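Local coordinates for endoglucanase, glycoside hydrolase family 5 protein (Cytophaga hutchinsonii, PDB 5IHS) that probably hydrolyses internal beta-1,4-glucosidic bonds of cellulose as an endoglucanase, with a TIM-barrel catalytic domain of glycoside hydrolase family 5, at residues 82-88 against 119-125; 93-97 against 135-139; 219-223 against 264-268. Residues are numbered along the deposited sequence.

Contact 1: 82-88 against 119-125; sequences TVVRAAM and YVIIDYH
Two neighbouring parallel strands, 83-88 and 119-125, run side by side with extended backbones, their axes 4.6 Å apart at closest approach and crossing at -20°, the twist of a closed barrel. V83 pairs with Y119, V84 with V120, R85 with I121, A86 with I122, A87 with D123 and M88 with Y124. Hydrogen bonds run obliquely, as parallel strands require: Y119 N to T82 O (3.1 Å), V84 N to Y119 O (3.1 Å), I121 N to V84 O (2.9 Å), A86 N to I121 O (2.9 Å), D123 N to A86 O (3.0 Å), M88 N to D123 O (2.9 Å) and H125 N to M88 O (2.8 Å).

On the face of V83, R85 and A87, V83 CG2 lies 3.9 Å from I121 CG1. R85, all-trans through chi3, turns one guanidinium face to D123 OD2; R85 NH2 is 3.2 Å from D123 OD2, a salt bridge of charges alone because the oxygen lies well out of the guanidinium plane. D123 OD2 also accepts a hydrogen bond from H125 ND1 at 2.6 Å, which orients the imidazole. A87, small enough for this crowded spot, sets CB 3.3 Å from D123 OD2 and 4.1 Å from the H125 ring centroid, an off-centre CH-pi contact. On the other face V84 CG1 meets V120 CG2 (4.1 Å), and flexible M88 places CE 3.7 Å from Y124 CD1.

In this TIM-barrel beta-alpha-beta unit, crossover helix 99-116 covers M88, V120 and I122. Inside, R85 forms salt bridges to E156 and E248; strands 53-57 and 153-156 flank the pair.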
ATOM      1  N   THR A  82       1.800  -7.263   8.751  1.00  6.54           N
ATOM      2  CA  THR A  82       2.351  -6.160   9.527  1.00  6.70           C
ATOM      3  C   THR A  82       1.895  -4.799   9.014  1.00  6.62           C
ATOM      4  O   THR A  82       2.188  -3.778   9.656  1.00  6.99           O
ATOM      5  CB  THR A  82       3.874  -6.245   9.588  1.00  6.84           C
ATOM      6  OG1 THR A  82       4.384  -6.254   8.253  1.00  6.93           O
ATOM      7  CG2 THR A  82       4.327  -7.493  10.340  1.00  7.61           C
ATOM      8  N   VAL A  83       1.151  -4.777   7.904  1.00  6.82           N
ATOM      9  CA  VAL A  83       0.571  -3.567   7.341  1.00  6.35           C
ATOM     10  C   VAL A  83      -0.707  -3.979   6.615  1.00  6.18           C
ATOM     11  O   VAL A  83      -0.806  -5.085   6.065  1.00  7.16           O
ATOM     12  CB  VAL A  83       1.585  -2.848   6.406  1.00  6.63           C
ATOM     13  CG1 VAL A  83       2.006  -3.740   5.223  1.00  7.90           C
ATOM     14  CG2 VAL A  83       1.050  -1.510   5.915  1.00  7.13           C
ATOM     15  N   VAL A  84      -1.680  -3.065   6.593  1.00  6.18           N
ATOM     16  CA  VAL A  84      -2.901  -3.195   5.802  1.00  6.34           C
ATOM     17  C   VAL A  84      -3.097  -1.884   5.054  1.00  6.14           C
ATOM     18  O   VAL A  84      -2.786  -0.807   5.576  1.00  7.31           O
ATOM     19  CB  VAL A  84      -4.128  -3.545   6.689  1.00  7.71           C
ATOM     20  CG1 VAL A  84      -4.384  -2.491   7.764  1.00  8.66           C
ATOM     21  CG2 VAL A  84      -5.383  -3.763   5.853  1.00 10.04           C
ATOM     22  N   ARG A  85      -3.629  -1.969   3.835  1.00  5.70           N
ATOM     23  CA  ARG A  85      -3.845  -0.804   2.976  1.00  5.90           C
ATOM     24  C   ARG A  85      -5.332  -0.576   2.748  1.00  6.06           C
ATOM     25  O   ARG A  85      -6.051  -1.477   2.305  1.00  6.60           O
ATOM     26  CB  ARG A  85      -3.106  -0.990   1.654  1.00  6.06           C
ATOM     27  CG  ARG A  85      -3.332   0.064   0.576  1.00  6.35           C
ATOM     28  CD  ARG A  85      -2.410  -0.247  -0.563  1.00  6.40           C
ATOM     29  NE  ARG A  85      -2.345   0.678  -1.690  1.00  6.22           N
ATOM     30  CZ  ARG A  85      -2.783   0.436  -2.927  1.00  6.38           C
ATOM     31  NH1 ARG A  85      -3.551  -0.610  -3.222  1.00  6.63           N
ATOM     32  NH2 ARG A  85      -2.445   1.283  -3.886  1.00  6.86           N
ATOM     33  N   ALA A  86      -5.783   0.639   3.059  1.00  6.07           N
ATOM     34  CA  ALA A  86      -7.160   1.078   2.850  1.00  6.76           C
ATOM     35  C   ALA A  86      -7.198   1.830   1.523  1.00  6.96           C
ATOM     36  O   ALA A  86      -6.661   2.936   1.421  1.00  7.43           O
ATOM     37  CB  ALA A  86      -7.607   1.972   4.004  1.00  7.11           C
ATOM     38  N   ALA A  87      -7.819   1.221   0.506  1.00  6.67           N
ATOM     39  CA  ALA A  87      -7.823   1.729  -0.869  1.00  7.04           C
ATOM     40  C   ALA A  87      -9.097   2.541  -1.084  1.00  6.65           C
ATOM     41  O   ALA A  87     -10.107   2.033  -1.579  1.00  7.30           O
ATOM     42  CB  ALA A  87      -7.713   0.572  -1.859  1.00  7.57           C
ATOM     43  N   MET A  88      -9.042   3.823  -0.729  1.00  6.56           N
ATOM     44  CA  MET A  88     -10.221   4.675  -0.791  1.00  7.30           C
ATOM     45  C   MET A  88     -10.461   5.123  -2.230  1.00  7.28           C
ATOM     46  O   MET A  88      -9.691   5.909  -2.792  1.00  7.25           O
ATOM     47  CB  MET A  88     -10.056   5.895   0.107  1.00  7.63           C
ATOM     48  CG  MET A  88     -11.371   6.645   0.243  1.00  8.19           C
ATOM     49  SD  MET A  88     -11.315   8.191   1.153  1.00  8.44           S
ATOM     50  CE  MET A  88     -10.295   9.168   0.054  1.00  9.28           C
ATOM     51  N   TYR A 119       0.804  -1.437  11.073  1.00  6.59           N
ATOM     52  CA  TYR A 119       0.861  -0.237  10.250  1.00  6.33           C
ATOM     53  C   TYR A 119      -0.320  -0.211   9.278  1.00  6.21           C
ATOM     54  O   TYR A 119      -0.922  -1.247   8.965  1.00  6.47           O
ATOM     55  CB  TYR A 119       2.212  -0.141   9.521  1.00  6.83           C
ATOM     56  CG  TYR A 119       3.371   0.033  10.494  1.00  6.82           C
ATOM     57  CD1 TYR A 119       3.711   1.295  10.970  1.00  7.21           C
ATOM     58  CD2 TYR A 119       4.091  -1.056  10.968  1.00  7.36           C
ATOM     59  CE1 TYR A 119       4.732   1.462  11.888  1.00  7.88           C
ATOM     60  CE2 TYR A 119       5.115  -0.902  11.877  1.00  7.94           C
ATOM     61  CZ  TYR A 119       5.430   0.349  12.344  1.00  7.79           C
ATOM     62  OH  TYR A 119       6.447   0.448  13.280  1.00  8.69           O
ATOM     63  N   VAL A 120      -0.652   0.985   8.794  1.00  6.28           N
ATOM     64  CA  VAL A 120      -1.794   1.155   7.904  1.00  6.21           C
ATOM     65  C   VAL A 120      -1.462   2.207   6.856  1.00  6.29           C
ATOM     66  O   VAL A 120      -0.957   3.288   7.193  1.00  7.27           O
ATOM     67  CB  VAL A 120      -3.092   1.497   8.671  1.00  7.26           C
ATOM     68  CG1 VAL A 120      -2.938   2.741   9.527  1.00  7.94           C
ATOM     69  CG2 VAL A 120      -4.271   1.636   7.709  1.00  7.43           C
ATOM     70  N   ILE A 121      -1.750   1.883   5.596  1.00  5.99           N
ATOM     71  CA  ILE A 121      -1.592   2.807   4.480  1.00  5.81           C
ATOM     72  C   ILE A 121      -2.946   3.422   4.157  1.00  6.36           C
ATOM     73  O   ILE A 121      -3.909   2.702   3.874  1.00  6.67           O
ATOM     74  CB  ILE A 121      -1.032   2.096   3.243  1.00  6.40           C
ATOM     75  CG1 ILE A 121       0.336   1.476   3.525  1.00  7.05           C
ATOM     76  CG2 ILE A 121      -0.947   3.069   2.074  1.00  7.23           C
ATOM     77  CD1 ILE A 121       0.767   0.472   2.486  1.00  7.94           C
ATOM     78  N   ILE A 122      -2.992   4.753   4.178  1.00  6.23           N
ATOM     79  CA  ILE A 122      -4.158   5.516   3.751  1.00  6.57           C
ATOM     80  C   ILE A 122      -3.932   5.837   2.276  1.00  6.59           C
ATOM     81  O   ILE A 122      -3.146   6.726   1.951  1.00  6.99           O
ATOM     82  CB  ILE A 122      -4.332   6.791   4.582  1.00  7.57           C
ATOM     83  CG1 ILE A 122      -4.551   6.459   6.061  1.00  8.97           C
ATOM     84  CG2 ILE A 122      -5.483   7.642   4.032  1.00  8.30           C
ATOM     85  CD1 ILE A 122      -4.533   7.665   6.962  1.00 10.33           C
ATOM     86  N   ASP A 123      -4.607   5.095   1.381  1.00  6.56           N
ATOM     87  CA  ASP A 123      -4.399   5.171  -0.067  1.00  6.71           C
ATOM     88  C   ASP A 123      -5.522   5.951  -0.748  1.00  6.30           C
ATOM     89  O   ASP A 123      -6.692   5.540  -0.738  1.00  7.06           O
ATOM     90  CB  ASP A 123      -4.286   3.748  -0.617  1.00  6.66           C
ATOM     91  CG  ASP A 123      -4.539   3.615  -2.116  1.00  7.04           C
ATOM     92  OD1 ASP A 123      -4.199   4.520  -2.903  1.00  8.18           O
ATOM     93  OD2 ASP A 123      -5.075   2.515  -2.480  1.00  7.42           O
ATOM     94  N   TYR A 124      -5.150   7.084  -1.347  1.00  6.53           N
ATOM     95  CA  TYR A 124      -6.030   7.886  -2.195  1.00  7.03           C
ATOM     96  C   TYR A 124      -6.052   7.190  -3.549  1.00  6.80           C
ATOM     97  O   TYR A 124      -5.165   7.378  -4.387  1.00  6.97           O
ATOM     98  CB  TYR A 124      -5.487   9.306  -2.267  1.00  7.55           C
ATOM     99  CG  TYR A 124      -6.473  10.365  -2.694  1.00  7.66           C
ATOM    100  CD1 TYR A 124      -7.491  10.776  -1.831  1.00  8.58           C
ATOM    101  CD2 TYR A 124      -6.392  10.975  -3.933  1.00  7.94           C
ATOM    102  CE1 TYR A 124      -8.394  11.754  -2.198  1.00  8.68           C
ATOM    103  CE2 TYR A 124      -7.296  11.964  -4.304  1.00  8.70           C
ATOM    104  CZ  TYR A 124      -8.296  12.343  -3.431  1.00  9.02           C
ATOM    105  OH  TYR A 124      -9.212  13.316  -3.761  1.00 10.74           O
ATOM    106  N   HIS A 125      -7.063   6.341  -3.741  1.00  6.61           N
ATOM    107  CA  HIS A 125      -7.040   5.335  -4.800  1.00  6.54           C
ATOM    108  C   HIS A 125      -7.610   5.935  -6.082  1.00  7.83           C
ATOM    109  O   HIS A 125      -8.734   5.659  -6.505  1.00  9.44           O
ATOM    110  CB  HIS A 125      -7.754   4.066  -4.355  1.00  7.04           C
ATOM    111  CG  HIS A 125      -7.343   2.859  -5.128  1.00  6.57           C
ATOM    112  ND1 HIS A 125      -6.192   2.157  -4.845  1.00  6.85           N
ATOM    113  CD2 HIS A 125      -7.927   2.238  -6.181  1.00  7.41           C
ATOM    114  CE1 HIS A 125      -6.097   1.140  -5.679  1.00  6.91           C
ATOM    115  NE2 HIS A 125      -7.130   1.169  -6.507  1.00  7.58           N
TER

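Contact 2: 93-97 against 135-139; sequences DGYLE and AAQRF
In this TIM barrel, the loop that leads from strand 83-89 to helix 99-116 reaches across to helix 133-147, the next helix round the barrel. The loop turns at D93, whose phi/psi of 65/32° is left-handed, and at G94 (-102/-140°), then takes helical angles from Y95 to E97 without regular helical bonding. Segment 135-139 is regular helix, with F139 N bonded to A135 O at 3.0 Å. The nearest CA atoms, of L96 and A135, are 7.2 Å apart.

Y95 has the most surface covered. With chi1 t (173°) its flat phenol is directed at the helix and receives the edge of F139 on one face: a T-shaped pair, centroids 5.1 Å apart and planes at 63°. F139, also t at chi1, brings its CB within 3.5 Å of Y95 OH and 3.7 Å of Y95 CZ, while A135 O lies at the ring edge, 3.9 Å from Y95 CE2. A135 suits its place because a lone methyl lets the loop come close; its CB meets L96 CD2 at 3.5 Å. Both aromatic rings rest on M88, so loop and helix pack together against the outer side of strand 83-89.

No direct hydrogen bond joins the two segments. A tyrosine suits this place because its ring packs on F139 while its hydroxyl has a polar partner: water 1 stands 3.1 Å from Y95 OH and accepts a hydrogen bond from R138 NH1 at 2.4 Å.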
ATOM      1  N   ASP A  93     -18.069   7.209  -8.057  1.00 17.82           N
ATOM      2  CA  ASP A  93     -18.934   7.056  -6.886  1.00 19.15           C
ATOM      3  C   ASP A  93     -18.138   6.767  -5.618  1.00 16.45           C
ATOM      4  O   ASP A  93     -18.604   6.058  -4.725  1.00 16.91           O
ATOM      5  CB  ASP A  93     -20.009   5.986  -7.101  1.00 24.56           C
ATOM      6  CG  ASP A  93     -21.045   6.395  -8.129  1.00 30.40           C
ATOM      7  OD1 ASP A  93     -21.501   7.558  -8.091  1.00 32.27           O
ATOM      8  OD2 ASP A  93     -21.399   5.547  -8.975  1.00 32.95           O
ATOM      9  N   GLY A  94     -16.938   7.313  -5.538  1.00 15.00           N
ATOM     10  CA  GLY A  94     -16.094   7.200  -4.371  1.00 13.37           C
ATOM     11  C   GLY A  94     -16.113   8.465  -3.536  1.00 12.40           C
ATOM     12  O   GLY A  94     -17.153   9.111  -3.378  1.00 12.78           O
ATOM     13  N   TYR A  95     -14.935   8.831  -3.029  1.00 11.02           N
ATOM     14  CA  TYR A  95     -14.798   9.936  -2.085  1.00 10.94           C
ATOM     15  C   TYR A  95     -15.294  11.268  -2.648  1.00 11.81           C
ATOM     16  O   TYR A  95     -15.868  12.075  -1.909  1.00 12.71           O
ATOM     17  CB  TYR A  95     -13.330  10.039  -1.658  1.00 11.01           C
ATOM     18  CG  TYR A  95     -13.036  11.245  -0.802  1.00 11.76           C
ATOM     19  CD1 TYR A  95     -13.413  11.262   0.534  1.00 12.14           C
ATOM     20  CD2 TYR A  95     -12.396  12.367  -1.321  1.00 12.23           C
ATOM     21  CE1 TYR A  95     -13.175  12.358   1.339  1.00 12.82           C
ATOM     22  CE2 TYR A  95     -12.159  13.478  -0.517  1.00 13.13           C
ATOM     23  CZ  TYR A  95     -12.557  13.461   0.812  1.00 13.79           C
ATOM     24  OH  TYR A  95     -12.319  14.565   1.599  1.00 15.10           O
ATOM     25  N   LEU A  96     -15.039  11.560  -3.926  1.00 12.09           N
ATOM     26  CA  LEU A  96     -15.464  12.867  -4.432  1.00 13.21           C
ATOM     27  C   LEU A  96     -16.977  13.038  -4.329  1.00 14.05           C
ATOM     28  O   LEU A  96     -17.464  14.127  -4.009  1.00 15.74           O
ATOM     29  CB  LEU A  96     -14.985  13.092  -5.868  1.00 13.58           C
ATOM     30  CG  LEU A  96     -13.468  13.157  -6.064  1.00 14.16           C
ATOM     31  CD1 LEU A  96     -13.140  13.331  -7.541  1.00 15.47           C
ATOM     32  CD2 LEU A  96     -12.825  14.261  -5.231  1.00 14.73           C
ATOM     33  N   GLU A  97     -17.736  11.974  -4.590  1.00 14.55           N
ATOM     34  CA  GLU A  97     -19.191  12.035  -4.523  1.00 16.23           C
ATOM     35  C   GLU A  97     -19.732  11.751  -3.130  1.00 15.05           C
ATOM     36  O   GLU A  97     -20.773  12.306  -2.754  1.00 16.29           O
ATOM     37  CB  GLU A  97     -19.787  11.009  -5.486  1.00 19.71           C
ATOM     38  CG  GLU A  97     -19.630  11.374  -6.935  1.00 25.20           C
ATOM     39  CD  GLU A  97     -20.902  11.931  -7.516  1.00 29.38           C
ATOM     40  OE1 GLU A  97     -21.531  12.781  -6.855  1.00 30.44           O
ATOM     41  OE2 GLU A  97     -21.280  11.501  -8.627  1.00 31.49           O
ATOM     42  N   ALA A 135      -9.731  18.763  -3.277  1.00 10.47           N
ATOM     43  CA  ALA A 135     -10.375  17.645  -2.593  1.00 10.80           C
ATOM     44  C   ALA A 135      -9.340  16.754  -1.913  1.00  9.49           C
ATOM     45  O   ALA A 135      -9.521  16.319  -0.766  1.00  9.90           O
ATOM     46  CB  ALA A 135     -11.206  16.843  -3.591  1.00 12.32           C
ATOM     47  N   ALA A 136      -8.235  16.478  -2.602  1.00  9.02           N
ATOM     48  CA  ALA A 136      -7.199  15.617  -2.040  1.00  9.00           C
ATOM     49  C   ALA A 136      -6.517  16.280  -0.851  1.00  9.06           C
ATOM     50  O   ALA A 136      -6.249  15.630   0.168  1.00  9.24           O
ATOM     51  CB  ALA A 136      -6.172  15.285  -3.119  1.00  9.34           C
ATOM     52  N   GLN A 137      -6.218  17.574  -0.970  1.00  9.22           N
ATOM     53  CA  GLN A 137      -5.596  18.306   0.123  1.00  9.81           C
ATOM     54  C   GLN A 137      -6.504  18.327   1.340  1.00 10.59           C
ATOM     55  O   GLN A 137      -6.037  18.184   2.475  1.00 11.47           O
ATOM     56  CB  GLN A 137      -5.266  19.726  -0.333  1.00 10.43           C
ATOM     57  CG  GLN A 137      -4.092  19.789  -1.296  1.00 11.02           C
ATOM     58  CD  GLN A 137      -3.832  21.194  -1.800  1.00 12.35           C
ATOM     59  OE1 GLN A 137      -4.338  22.181  -1.247  1.00 13.40           O
ATOM     60  NE2 GLN A 137      -3.035  21.301  -2.852  1.00 13.69           N
ATOM     61  N   ARG A 138      -7.808  18.501   1.126  1.00 10.45           N
ATOM     62  CA  ARG A 138      -8.751  18.520   2.239  1.00 11.68           C
ATOM     63  C   ARG A 138      -8.757  17.176   2.958  1.00 10.75           C
ATOM     64  O   ARG A 138      -8.685  17.110   4.194  1.00 11.03           O
ATOM     65  CB  ARG A 138     -10.152  18.868   1.715  1.00 13.53           C
ATOM     66  CG  ARG A 138     -11.225  18.973   2.788  1.00 17.65           C
ATOM     67  CD  ARG A 138     -12.514  19.616   2.249  1.00 21.56           C
ATOM     68  NE  ARG A 138     -13.116  18.868   1.141  1.00 25.05           N
ATOM     69  CZ  ARG A 138     -13.132  19.255  -0.139  1.00 26.77           C
ATOM     70  NH1 ARG A 138     -13.717  18.489  -1.050  1.00 27.96           N
ATOM     71  NH2 ARG A 138     -12.583  20.398  -0.520  1.00 27.06           N
ATOM     72  N   PHE A 139      -8.837  16.089   2.188  1.00  9.39           N
ATOM     73  CA  PHE A 139      -8.848  14.749   2.764  1.00  9.25           C
ATOM     74  C   PHE A 139      -7.592  14.492   3.585  1.00  8.68           C
ATOM     75  O   PHE A 139      -7.661  14.041   4.735  1.00  9.06           O
ATOM     76  CB  PHE A 139      -8.966  13.708   1.654  1.00  9.13           C
ATOM     77  CG  PHE A 139      -8.804  12.304   2.150  1.00  8.84           C
ATOM     78  CD1 PHE A 139      -9.798  11.708   2.907  1.00  9.40           C
ATOM     79  CD2 PHE A 139      -7.656  11.579   1.874  1.00  8.89           C
ATOM     80  CE1 PHE A 139      -9.652  10.416   3.381  1.00 10.34           C
ATOM     81  CE2 PHE A 139      -7.504  10.288   2.347  1.00  9.19           C
ATOM     82  CZ  PHE A 139      -8.503   9.704   3.105  1.00  9.46           C
TER
HETATM   83  O   HOH W   1     -14.223  16.457   0.144  1.00 35.64           O

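Contact 3: 219-223 against 264-268; sequences LHFYP and ETALW
Aromatic stacking fastens a TIM-barrel strand to a helix of the surrounding layer: residues 219-221, the weakly bonded end of strand 215-221, and the turn through P223 meet one turn of helix 262-274, in which W268 N bonds E264 O at 3.1 Å. P223 and T265 have the nearest CA atoms, 5.8 Å apart. CA-to-CB bonds of L219, F221 and P223 point toward the helix; those of H220 and Y222 point away, and these two polar side chains bond E160 and T247, and E248, respectively.

The ring interactions centre on W268, whose wide indole covers several partners at once. With F221 at chi1 p (71°) and W268 at m (-84°), the phenyl and the five-membered ring form an offset stack, centroids 3.8 Å apart and planes only 6° from parallel; F221 CE1 is 3.3 Å from W268 CG. The same phenylalanine sets its CB 3.9 Å from the centroid of the six-membered ring, a CH-pi contact over the face.

Apolar contacts extend this patch. L219 CD2 lies 4.1 Å from W268 CZ3, and P223 CB 3.9 Å from W268 CD1, the rigid proline ring filling the space where the chain leaves the strand.

Polar groups find partners nearby rather than across the contact: W268 NE1 bonds H226 O, and E264 bridges to R231, which also makes a cation-pi contact with W268. The methylene part of E264 still packs, CG 3.7 Å from P223 CB, while T265 OG1, bonded to S261 O, lies 3.2 Å from P223 CG.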
ATOM      1  N   LEU A 219       5.920   1.519  -6.533  1.00  6.16           N
ATOM      2  CA  LEU A 219       6.081   0.550  -7.605  1.00  6.34           C
ATOM      3  C   LEU A 219       4.937  -0.456  -7.518  1.00  5.98           C
ATOM      4  O   LEU A 219       4.718  -1.051  -6.457  1.00  6.17           O
ATOM      5  CB  LEU A 219       7.412  -0.191  -7.465  1.00  6.99           C
ATOM      6  CG  LEU A 219       7.688  -1.278  -8.501  1.00  8.08           C
ATOM      7  CD1 LEU A 219       7.851  -0.668  -9.872  1.00  9.43           C
ATOM      8  CD2 LEU A 219       8.917  -2.077  -8.108  1.00  9.13           C
ATOM      9  N   HIS A 220       4.199  -0.639  -8.616  1.00  5.64           N
ATOM     10  CA  HIS A 220       3.159  -1.660  -8.712  1.00  5.90           C
ATOM     11  C   HIS A 220       3.509  -2.646  -9.812  1.00  6.36           C
ATOM     12  O   HIS A 220       3.857  -2.237 -10.925  1.00  7.42           O
ATOM     13  CB  HIS A 220       1.806  -1.049  -9.052  1.00  6.22           C
ATOM     14  CG  HIS A 220       1.191  -0.310  -7.912  1.00  5.94           C
ATOM     15  ND1 HIS A 220      -0.043   0.293  -7.992  1.00  6.33           N
ATOM     16  CD2 HIS A 220       1.636  -0.093  -6.652  1.00  5.95           C
ATOM     17  CE1 HIS A 220      -0.334   0.850  -6.828  1.00  6.93           C
ATOM     18  NE2 HIS A 220       0.669   0.621  -6.002  1.00  6.63           N
ATOM     19  N   PHE A 221       3.381  -3.943  -9.528  1.00  6.23           N
ATOM     20  CA  PHE A 221       3.662  -4.963 -10.529  1.00  6.56           C
ATOM     21  C   PHE A 221       2.617  -6.066 -10.468  1.00  6.74           C
ATOM     22  O   PHE A 221       2.057  -6.371  -9.408  1.00  6.82           O
ATOM     23  CB  PHE A 221       5.083  -5.547 -10.380  1.00  7.43           C
ATOM     24  CG  PHE A 221       5.266  -6.422  -9.175  1.00  7.71           C
ATOM     25  CD1 PHE A 221       4.960  -7.776  -9.222  1.00  7.91           C
ATOM     26  CD2 PHE A 221       5.724  -5.897  -7.977  1.00  8.58           C
ATOM     27  CE1 PHE A 221       5.097  -8.583  -8.101  1.00  9.40           C
ATOM     28  CE2 PHE A 221       5.871  -6.710  -6.860  1.00  9.35           C
ATOM     29  CZ  PHE A 221       5.550  -8.042  -6.924  1.00  9.83           C
ATOM     30  N   TYR A 222       2.419  -6.685 -11.631  1.00  7.04           N
ATOM     31  CA  TYR A 222       1.507  -7.811 -11.813  1.00  7.45           C
ATOM     32  C   TYR A 222       2.315  -8.826 -12.611  1.00  7.93           C
ATOM     33  O   TYR A 222       2.570  -8.587 -13.809  1.00  8.46           O
ATOM     34  CB  TYR A 222       0.203  -7.399 -12.506  1.00  8.86           C
ATOM     35  CG  TYR A 222      -0.782  -6.779 -11.498  1.00 10.90           C
ATOM     36  CD1 TYR A 222      -0.644  -5.478 -11.045  1.00 11.87           C
ATOM     37  CD2 TYR A 222      -1.824  -7.547 -10.958  1.00 11.66           C
ATOM     38  CE1 TYR A 222      -1.500  -4.956 -10.071  1.00 10.93           C
ATOM     39  CE2 TYR A 222      -2.680  -7.029  -9.999  1.00 12.35           C
ATOM     40  CZ  TYR A 222      -2.520  -5.736  -9.563  1.00 12.61           C
ATOM     41  OH  TYR A 222      -3.398  -5.263  -8.616  1.00 14.47           O
ATOM     42  N   PRO A 223       2.769  -9.923 -11.992  1.00  7.91           N
ATOM     43  CA  PRO A 223       3.837 -10.759 -12.586  1.00  8.51           C
ATOM     44  C   PRO A 223       3.433 -11.555 -13.813  1.00  8.78           C
ATOM     45  O   PRO A 223       4.319 -12.079 -14.502  1.00 10.07           O
ATOM     46  CB  PRO A 223       4.217 -11.698 -11.433  1.00  9.33           C
ATOM     47  CG  PRO A 223       2.971 -11.769 -10.611  1.00 10.16           C
ATOM     48  CD  PRO A 223       2.371 -10.401 -10.663  1.00  8.61           C
ATOM     49  N   GLU A 264       6.819 -16.629 -11.198  1.00  8.91           N
ATOM     50  CA  GLU A 264       7.277 -15.258 -11.400  1.00  8.65           C
ATOM     51  C   GLU A 264       7.048 -14.414 -10.152  1.00  8.31           C
ATOM     52  O   GLU A 264       7.872 -13.552  -9.828  1.00  8.23           O
ATOM     53  CB  GLU A 264       6.621 -14.625 -12.632  1.00  9.31           C
ATOM     54  CG  GLU A 264       7.201 -13.252 -12.979  1.00 10.14           C
ATOM     55  CD  GLU A 264       8.616 -13.304 -13.540  1.00 11.68           C
ATOM     56  OE1 GLU A 264       8.960 -14.307 -14.207  1.00 12.61           O
ATOM     57  OE2 GLU A 264       9.375 -12.336 -13.308  1.00 13.19           O
ATOM     58  N   THR A 265       5.945 -14.657  -9.431  1.00  7.70           N
ATOM     59  CA  THR A 265       5.737 -13.956  -8.167  1.00  7.57           C
ATOM     60  C   THR A 265       6.908 -14.209  -7.221  1.00  7.45           C
ATOM     61  O   THR A 265       7.400 -13.283  -6.565  1.00  7.67           O
ATOM     62  CB  THR A 265       4.405 -14.363  -7.521  1.00  7.98           C
ATOM     63  OG1 THR A 265       3.303 -14.092  -8.394  1.00  7.89           O
ATOM     64  CG2 THR A 265       4.158 -13.593  -6.237  1.00  8.52           C
ATOM     65  N   ALA A 266       7.391 -15.456  -7.167  1.00  7.61           N
ATOM     66  CA  ALA A 266       8.521 -15.783  -6.301  1.00  8.13           C
ATOM     67  C   ALA A 266       9.795 -15.049  -6.719  1.00  7.77           C
ATOM     68  O   ALA A 266      10.596 -14.673  -5.861  1.00  8.57           O
ATOM     69  CB  ALA A 266       8.752 -17.294  -6.284  1.00  8.74           C
ATOM     70  N   LEU A 267      10.012 -14.848  -8.027  1.00  8.30           N
ATOM     71  CA  LEU A 267      11.161 -14.052  -8.459  1.00  8.97           C
ATOM     72  C   LEU A 267      11.041 -12.618  -7.971  1.00  8.58           C
ATOM     73  O   LEU A 267      12.045 -11.998  -7.590  1.00  9.30           O
ATOM     74  CB  LEU A 267      11.319 -14.077  -9.980  1.00  9.59           C
ATOM     75  CG  LEU A 267      11.686 -15.426 -10.597  1.00 10.75           C
ATOM     76  CD1 LEU A 267      11.869 -15.256 -12.087  1.00 11.73           C
ATOM     77  CD2 LEU A 267      12.935 -16.032  -9.969  1.00 11.59           C
ATOM     78  N   TRP A 268       9.823 -12.076  -7.964  1.00  7.29           N
ATOM     79  CA  TRP A 268       9.619 -10.756  -7.395  1.00  7.23           C
ATOM     80  C   TRP A 268       9.878 -10.749  -5.892  1.00  7.40           C
ATOM     81  O   TRP A 268      10.530  -9.832  -5.387  1.00  7.66           O
ATOM     82  CB  TRP A 268       8.217 -10.251  -7.711  1.00  7.28           C
ATOM     83  CG  TRP A 268       8.103  -9.608  -9.053  1.00  7.15           C
ATOM     84  CD1 TRP A 268       7.617 -10.155 -10.203  1.00  7.89           C
ATOM     85  CD2 TRP A 268       8.472  -8.264  -9.368  1.00  7.26           C
ATOM     86  NE1 TRP A 268       7.658  -9.222 -11.220  1.00  8.07           N
ATOM     87  CE2 TRP A 268       8.177  -8.052 -10.731  1.00  8.16           C
ATOM     88  CE3 TRP A 268       9.007  -7.215  -8.622  1.00  7.37           C
ATOM     89  CZ2 TRP A 268       8.402  -6.824 -11.359  1.00  8.55           C
ATOM     90  CZ3 TRP A 268       9.230  -6.001  -9.242  1.00  8.35           C
ATOM     91  CH2 TRP A 268       8.930  -5.816 -10.595  1.00  9.03           C
TER

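In the fold
All three contacts belong to one eight-stranded barrel. Contact 1 pairs its second and third strands, contact 2 lies in the outer layer beside them, and contact 3 joins the sixth strand to the helix following the seventh. Contacts 1 and 2 interleave along the chain, with centres about 16 Å apart; M88 packs on Y95 and F139, and I122 on F139. Contact 3 follows in sequence; its centre is about 19 Å from that of contact 1, yet R85 touches H220 across the barrel interior. Contacts 2 and 3, about 30 Å apart between centres, lie on opposite sides. The charged cluster around R85 is consistent with the interior of a family 5 barrel.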